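Long-range contacts in Kcn28 (Kitasatospora, PDB 6J32), which belongs to the GT-B clan and is built of two Rossmann-like domains, each with a central parallel beta sheet, facing one another across a cleft: residues S14-G19 / A41-V46; S131-M136 / V190-F195; A228-V233 / D261-L266. All coordinates share one frame; numbering follows the deposited sequence.

Interaction 1: S14-G19 / A41-V46; sequences SVPSRG and ANDPSV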
# COMPACT_ATOMS: atom_id res chain seq x y z
N SER B 14 18.31 -0.87 -4.05
CA SER B 14 17.72 -0.32 -5.26
C SER B 14 16.37 0.31 -4.93
O SER B 14 16.00 0.46 -3.76
CB SER B 14 17.60 -1.39 -6.35
OG SER B 14 17.25 -0.80 -7.59
N VAL B 15 15.63 0.67 -5.97
CA VAL B 15 14.35 1.37 -5.85
C VAL B 15 13.31 0.54 -6.59
O VAL B 15 13.66 -0.33 -7.40
CB VAL B 15 14.44 2.82 -6.37
CG1 VAL B 15 15.49 3.62 -5.60
CG2 VAL B 15 14.74 2.83 -7.85
N PRO B 16 12.01 0.77 -6.32
CA PRO B 16 10.98 -0.12 -6.90
C PRO B 16 10.77 0.03 -8.40
O PRO B 16 10.18 -0.87 -9.00
CB PRO B 16 9.71 0.26 -6.14
CG PRO B 16 10.14 1.15 -5.02
CD PRO B 16 11.41 1.78 -5.43
N SER B 17 11.22 1.12 -9.02
CA SER B 17 10.97 1.32 -10.45
C SER B 17 11.53 0.17 -11.28
O SER B 17 12.59 -0.38 -10.98
CB SER B 17 11.57 2.65 -10.90
OG SER B 17 11.18 3.71 -10.04
N ARG B 18 10.79 -0.20 -12.33
CA ARG B 18 11.08 -1.44 -13.06
C ARG B 18 12.44 -1.40 -13.75
O ARG B 18 13.14 -2.42 -13.82
CB ARG B 18 9.98 -1.72 -14.08
N GLY B 19 12.82 -0.23 -14.27
CA GLY B 19 14.10 -0.07 -14.94
C GLY B 19 15.29 -0.00 -14.02
O GLY B 19 16.43 0.10 -14.50
N ALA B 41 18.01 -4.64 -0.36
CA ALA B 41 17.10 -3.67 0.25
C ALA B 41 16.28 -2.99 -0.83
O ALA B 41 16.84 -2.32 -1.71
CB ALA B 41 17.87 -2.64 1.07
N ASN B 42 14.97 -3.14 -0.76
CA ASN B 42 14.07 -2.51 -1.71
C ASN B 42 12.69 -2.40 -1.06
O ASN B 42 12.47 -2.89 0.05
CB ASN B 42 13.99 -3.30 -3.02
CG ASN B 42 13.79 -2.42 -4.23
OD1 ASN B 42 13.11 -1.39 -4.15
ND2 ASN B 42 14.35 -2.82 -5.36
N ASP B 43 11.78 -1.75 -1.77
CA ASP B 43 10.42 -1.63 -1.28
C ASP B 43 9.70 -2.97 -1.40
O ASP B 43 9.91 -3.71 -2.36
CB ASP B 43 9.69 -0.55 -2.08
CG ASP B 43 8.32 -0.24 -1.54
OD1 ASP B 43 7.38 -1.02 -1.81
OD2 ASP B 43 8.18 0.78 -0.83
N PRO B 44 8.84 -3.32 -0.43
CA PRO B 44 8.15 -4.63 -0.50
C PRO B 44 7.22 -4.78 -1.69
O PRO B 44 6.84 -5.92 -2.00
CB PRO B 44 7.36 -4.67 0.82
CG PRO B 44 7.22 -3.25 1.23
CD PRO B 44 8.50 -2.60 0.80
N SER B 45 6.87 -3.70 -2.38
CA SER B 45 6.02 -3.82 -3.56
C SER B 45 6.70 -4.60 -4.66
O SER B 45 6.02 -5.11 -5.56
CB SER B 45 5.64 -2.44 -4.09
OG SER B 45 6.79 -1.74 -4.54
N VAL B 46 8.02 -4.72 -4.60
CA VAL B 46 8.78 -5.43 -5.61
C VAL B 46 9.46 -6.68 -5.02
O VAL B 46 10.39 -7.24 -5.60
CB VAL B 46 9.75 -4.43 -6.28
CG1 VAL B 46 11.20 -4.50 -5.76
CG2 VAL B 46 9.62 -4.48 -7.78

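Interaction 2: S131-M136 / V190-F195; sequences SPTWVM and VLVPRF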
# COMPACT_ATOMS: atom_id res chain seq x y z
N SER B 131 24.78 1.16 -12.36
CA SER B 131 24.02 2.04 -13.25
C SER B 131 23.25 1.19 -14.25
O SER B 131 23.87 0.46 -15.04
CB SER B 131 24.95 2.99 -13.98
OG SER B 131 24.23 3.82 -14.87
N PRO B 132 21.91 1.26 -14.27
CA PRO B 132 21.15 0.43 -15.21
C PRO B 132 21.14 0.95 -16.64
O PRO B 132 20.63 0.26 -17.53
CB PRO B 132 19.74 0.46 -14.61
CG PRO B 132 19.66 1.81 -13.98
CD PRO B 132 21.04 2.05 -13.39
N THR B 133 21.69 2.14 -16.88
CA THR B 133 21.77 2.71 -18.21
C THR B 133 23.05 3.54 -18.29
O THR B 133 23.90 3.47 -17.39
CB THR B 133 20.51 3.54 -18.53
OG1 THR B 133 20.55 3.96 -19.90
CG2 THR B 133 20.43 4.76 -17.62
N TRP B 134 23.20 4.31 -19.36
CA TRP B 134 24.41 5.10 -19.52
C TRP B 134 24.49 6.19 -18.46
O TRP B 134 23.47 6.70 -17.99
CB TRP B 134 24.51 5.71 -20.92
CG TRP B 134 23.27 6.41 -21.44
CD1 TRP B 134 22.24 5.84 -22.14
CD2 TRP B 134 22.95 7.80 -21.32
NE1 TRP B 134 21.30 6.79 -22.46
CE2 TRP B 134 21.71 8.00 -21.96
CE3 TRP B 134 23.58 8.89 -20.72
CZ2 TRP B 134 21.09 9.25 -22.03
CZ3 TRP B 134 22.96 10.14 -20.78
CH2 TRP B 134 21.73 10.31 -21.44
N VAL B 135 25.72 6.51 -18.06
CA VAL B 135 25.96 7.52 -17.04
C VAL B 135 26.20 8.86 -17.71
O VAL B 135 26.34 8.94 -18.93
CB VAL B 135 27.15 7.13 -16.14
CG1 VAL B 135 26.86 5.82 -15.42
CG2 VAL B 135 28.42 7.03 -16.97
N MET B 136 26.25 9.92 -16.90
CA MET B 136 26.50 11.26 -17.42
C MET B 136 28.00 11.51 -17.45
O MET B 136 28.65 11.44 -16.40
CB MET B 136 25.82 12.30 -16.54
CG MET B 136 24.32 12.40 -16.73
SD MET B 136 23.60 13.63 -15.63
CE MET B 136 24.49 13.29 -14.12
N VAL B 190 28.52 -0.03 -15.13
CA VAL B 190 27.57 0.49 -16.10
C VAL B 190 27.07 -0.67 -16.95
O VAL B 190 27.83 -1.27 -17.72
CB VAL B 190 28.21 1.59 -16.97
CG1 VAL B 190 27.15 2.26 -17.84
CG2 VAL B 190 28.92 2.60 -16.09
N LEU B 191 25.79 -0.98 -16.82
CA LEU B 191 25.20 -2.17 -17.43
C LEU B 191 24.74 -1.93 -18.87
O LEU B 191 23.70 -2.45 -19.30
CB LEU B 191 24.04 -2.66 -16.57
CG LEU B 191 24.42 -3.06 -15.14
CD1 LEU B 191 23.33 -3.92 -14.52
CD2 LEU B 191 25.76 -3.78 -15.11
N VAL B 192 25.49 -1.15 -19.63
CA VAL B 192 25.27 -1.00 -21.07
C VAL B 192 26.61 -1.13 -21.77
O VAL B 192 27.65 -0.87 -21.16
CB VAL B 192 24.60 0.34 -21.41
CG1 VAL B 192 23.28 0.50 -20.67
CG2 VAL B 192 25.53 1.50 -21.10
N PRO B 193 26.64 -1.54 -23.04
CA PRO B 193 27.91 -1.53 -23.78
C PRO B 193 28.33 -0.11 -24.11
O PRO B 193 27.53 0.83 -24.10
CB PRO B 193 27.59 -2.33 -25.04
CG PRO B 193 26.12 -2.09 -25.24
CD PRO B 193 25.53 -2.06 -23.86
N ARG B 194 29.62 0.04 -24.43
CA ARG B 194 30.17 1.36 -24.69
C ARG B 194 29.51 2.02 -25.90
O ARG B 194 29.42 3.25 -25.95
CB ARG B 194 31.68 1.27 -24.86
CG ARG B 194 32.14 0.63 -26.15
CD ARG B 194 33.66 0.60 -26.26
NE ARG B 194 34.30 1.40 -25.22
CZ ARG B 194 34.98 0.90 -24.20
NH1 ARG B 194 35.14 -0.41 -24.06
NH2 ARG B 194 35.52 1.72 -23.31
N PHE B 195 29.05 1.24 -26.88
CA PHE B 195 28.43 1.85 -28.06
C PHE B 195 27.00 2.32 -27.81
O PHE B 195 26.40 2.91 -28.71
CB PHE B 195 28.47 0.89 -29.26
CG PHE B 195 27.87 -0.46 -29.01
CD1 PHE B 195 26.50 -0.65 -28.99
CD2 PHE B 195 28.69 -1.57 -28.85
CE1 PHE B 195 25.95 -1.90 -28.78
CE2 PHE B 195 28.15 -2.83 -28.65
CZ PHE B 195 26.78 -2.99 -28.61

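Interaction 3: A228-V233 / D261-L266; sequences AGAEKV and DWHLVL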
# COMPACT_ATOMS: atom_id res chain seq x y z
N ALA B 228 2.35 -20.51 -38.93
CA ALA B 228 2.61 -20.97 -40.29
C ALA B 228 2.04 -20.00 -41.32
O ALA B 228 0.95 -19.44 -41.13
CB ALA B 228 2.03 -22.37 -40.50
N GLY B 229 2.78 -19.79 -42.40
CA GLY B 229 2.40 -18.86 -43.45
C GLY B 229 2.68 -17.40 -43.14
O GLY B 229 2.06 -16.52 -43.75
N ALA B 230 3.59 -17.13 -42.22
CA ALA B 230 4.14 -15.81 -41.97
C ALA B 230 5.58 -15.82 -42.46
O ALA B 230 6.36 -16.68 -42.05
CB ALA B 230 4.06 -15.44 -40.49
N GLU B 231 5.92 -14.90 -43.37
CA GLU B 231 7.29 -14.93 -43.88
C GLU B 231 8.25 -14.30 -42.88
O GLU B 231 9.29 -14.88 -42.56
CB GLU B 231 7.38 -14.24 -45.24
CG GLU B 231 6.65 -14.97 -46.36
CD GLU B 231 6.67 -14.21 -47.67
OE1 GLU B 231 7.68 -13.52 -47.92
OE2 GLU B 231 5.68 -14.28 -48.43
N LYS B 232 7.93 -13.10 -42.40
CA LYS B 232 8.72 -12.41 -41.39
C LYS B 232 7.80 -11.86 -40.31
O LYS B 232 6.71 -11.37 -40.60
CB LYS B 232 9.60 -11.30 -41.97
CG LYS B 232 10.54 -11.78 -43.06
CD LYS B 232 11.08 -10.64 -43.88
CE LYS B 232 12.21 -11.14 -44.76
NZ LYS B 232 12.70 -10.10 -45.71
N VAL B 233 8.26 -11.93 -39.06
CA VAL B 233 7.46 -11.59 -37.89
C VAL B 233 7.93 -10.26 -37.33
O VAL B 233 9.13 -9.97 -37.29
CB VAL B 233 7.57 -12.70 -36.82
CG1 VAL B 233 6.84 -12.29 -35.55
CG2 VAL B 233 7.03 -14.01 -37.36
N ASP B 261 2.20 -11.29 -45.88
CA ASP B 261 3.37 -12.13 -45.69
C ASP B 261 4.00 -11.96 -44.31
O ASP B 261 4.76 -12.84 -43.87
CB ASP B 261 4.40 -11.81 -46.78
CG ASP B 261 4.23 -10.39 -47.34
OD1 ASP B 261 3.18 -9.76 -47.08
OD2 ASP B 261 5.15 -9.91 -48.03
N TRP B 262 3.71 -10.86 -43.64
CA TRP B 262 4.20 -10.53 -42.31
C TRP B 262 3.18 -10.90 -41.24
O TRP B 262 1.98 -10.96 -41.49
CB TRP B 262 4.52 -9.04 -42.25
CG TRP B 262 5.88 -8.72 -42.76
CD1 TRP B 262 6.26 -8.65 -44.07
CD2 TRP B 262 7.02 -8.35 -41.99
NE1 TRP B 262 7.59 -8.30 -44.15
CE2 TRP B 262 8.08 -8.11 -42.89
CE3 TRP B 262 7.26 -8.22 -40.61
CZ2 TRP B 262 9.35 -7.74 -42.46
CZ3 TRP B 262 8.53 -7.85 -40.20
CH2 TRP B 262 9.55 -7.62 -41.12
N HIS B 263 3.68 -11.17 -40.03
CA HIS B 263 2.84 -11.46 -38.87
C HIS B 263 3.15 -10.44 -37.77
O HIS B 263 4.26 -10.42 -37.24
CB HIS B 263 3.04 -12.88 -38.35
CG HIS B 263 2.03 -13.29 -37.33
ND1 HIS B 263 0.67 -13.16 -37.53
CD2 HIS B 263 2.17 -13.80 -36.08
CE1 HIS B 263 0.02 -13.59 -36.47
NE2 HIS B 263 0.91 -13.98 -35.57
N LEU B 264 2.16 -9.60 -37.46
CA LEU B 264 2.30 -8.58 -36.43
C LEU B 264 1.90 -9.11 -35.06
O LEU B 264 0.84 -9.73 -34.92
CB LEU B 264 1.45 -7.35 -36.79
CG LEU B 264 1.28 -6.30 -35.69
CD1 LEU B 264 2.62 -5.75 -35.25
CD2 LEU B 264 0.38 -5.17 -36.18
N VAL B 265 2.75 -8.87 -34.06
CA VAL B 265 2.45 -9.17 -32.66
C VAL B 265 2.49 -7.84 -31.92
O VAL B 265 3.55 -7.36 -31.51
CB VAL B 265 3.42 -10.19 -32.06
CG1 VAL B 265 3.11 -10.40 -30.59
CG2 VAL B 265 3.33 -11.52 -32.80
N LEU B 266 1.32 -7.23 -31.75
CA LEU B 266 1.16 -5.90 -31.17
C LEU B 266 0.85 -5.98 -29.68
O LEU B 266 -0.03 -6.74 -29.26
CB LEU B 266 0.04 -5.16 -31.91
CG LEU B 266 -0.60 -3.89 -31.33
CD1 LEU B 266 0.40 -2.83 -30.93
CD2 LEU B 266 -1.55 -3.33 -32.39

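Interaction 1: S14-G19 / A41-V46
Asn42 reaches across from the end of one strand into the loop Ser14-Gly19, and its amide spans the gap to the backbone of Ser14-Pro16. Just ahead of it the backbones join: Ser14 N donates to Ala41 O over 3.1 Å, nearly straight at 168°. From Asn42 CB the side chain runs to CG, which lies 3.7 Å from Ser14 O, and there it forks. ND2 flanks Ser14 CB and gives a weak hydrogen bond to Val15 O, 3.3 Å away. Asn42 OD1 rests 3.1 Å from Val15 C, beside the nitrogen of Pro16, which has no hydrogen to offer. Its donor comes from its own segment: Asp43 N meets Asn42 OD1 at 2.8 Å, in the carbonyl plane on a lone pair. One firm and one weak bond thus tie the amide to both backbones, which probably limits its rotation.

Beyond it, Pro16 CG packs 3.4 Å from Asp43 CB, and the proline oxygen faces Val46 CG2. Asp43 CG is anti to the backbone N (chi1 -173°), which turns the carboxylate back to its own segment. There OD1 closes an Asx turn with Ser45 N at 2.8 Å and also takes Ser45 OG, at 2.9 Å, from above the carboxylate plane. Asp43 OD2 accepts from Ser62 N.

The contact carries the pairing of neighbouring parallel strands 9-13 and 37-42 past their C-terminal ends into the loops. Helix 77-99 packs Met91 on Val15 and both Leu95 and Tyr99 on Ala41, while Val46 sits at the N-cap position of helix 47-52.

Interaction 2: S131-M136 / V190-F195
Ser131 O accepts from Leu191 N, with 3.0 Å between them and an N-H...O angle of 168°. This bond belongs to a parallel bridge pairing Ser131 with Val190, and CB and CG of Leu191 crowd alongside the same oxygen. The serine hydroxyl stays within its own segment: Ser131 OG donates to Thr133 O over a short 2.6 Å, approaching 31° out of the carbonyl plane, and that same threonine oxygen has Val190 CG1 against it at 3.5 Å. The hydroxyl reaches it because it stands anti to the backbone N (chi1 179°), beside its own carbonyl carbon; the bond spans the turn of residues 131-133.

The two methyls of Val190 divide the work. While CG1 serves Thr133, CG2 meets Val135 CG1 at 3.9 Å, the two valines meeting at a slant. Further on, Val192 turns its side chain toward the other loop: CG1 sits 3.6 Å from Thr133 CA, and CG2 lies 4.3 Å from Trp134 CB, at the root of the indole. The indole nitrogen has its own partner, NE1 bonding Asn333 OD1.

Both segments run on from the C-terminal ends of adjacent strands 127-131 and 187-190. Phe208 and Phe210 of the next strand, 208-210, pack on Val190, and helix 308-316 of the other Rossmann-like domain lays Met308 on Thr133 and Trp134.

Interaction 3: A228-V233 / D261-L266
Lys232 sets its CB over one face of the Trp262 indole. CB stands 3.6 Å from the centroid of the six-membered ring and 11° off its normal, a CH-pi contact, and Lys232 CD follows at 3.7 Å from Trp262 CZ2. With CG anti to the carbonyl carbon (chi1 -56°), the extended chain leaves past CZ2 and carries the amine away. Its backbone oxygen also reaches the neighbouring strand: Lys232 O accepts from His263 N at 3.1 Å and receives a CA-H...O contact from Trp262 CA at 3.2 Å.

The other side of the paired strands carries Val233 and His263. His263 CB packs 3.5 Å from Ala230 CB, and the imidazole NE2 is hydrogen-bonded to Glu285 OE1 on strand 284-287. Val233 CG1 lies 3.6 Å from His263 O.

At the start of the pair the two segments also meet through acids. Glu231 OE2 touches Asp261 CB at 3.2 Å, the carboxylate planes being 60° apart. Glu231 OE1 and Asp261 OD2 stay 4.4 Å from each other, where like charges probably disfavour a closer approach.

Strand 232-236, helix 247-256 and strand 262-267 make a beta-alpha-beta crossover that returns the chain parallel to its first strand, the repeating unit of a Rossmann-like domain of the GT-B fold.

In the fold
Along the chain the three contacts follow one another in series, none nested in another. Interactions 1 and 2 share the seven-stranded parallel sheet: one leaves strands 9-13 and 37-42, the other strands 127-131 and 187-190, with strand 106-110 between the pairs. Their centres are 20 Å apart, yet they touch, Gly19 O packing 3.3 Å from Pro132 CB. Interaction 3 belongs to the six-stranded sheet of the second domain, its centre 37 Å from that of interaction 1 and 33 Å from that of interaction 2. The first two thus shape loops beyond strand ends, interaction 2 facing the second domain, whereas interaction 3 starts the far sheet.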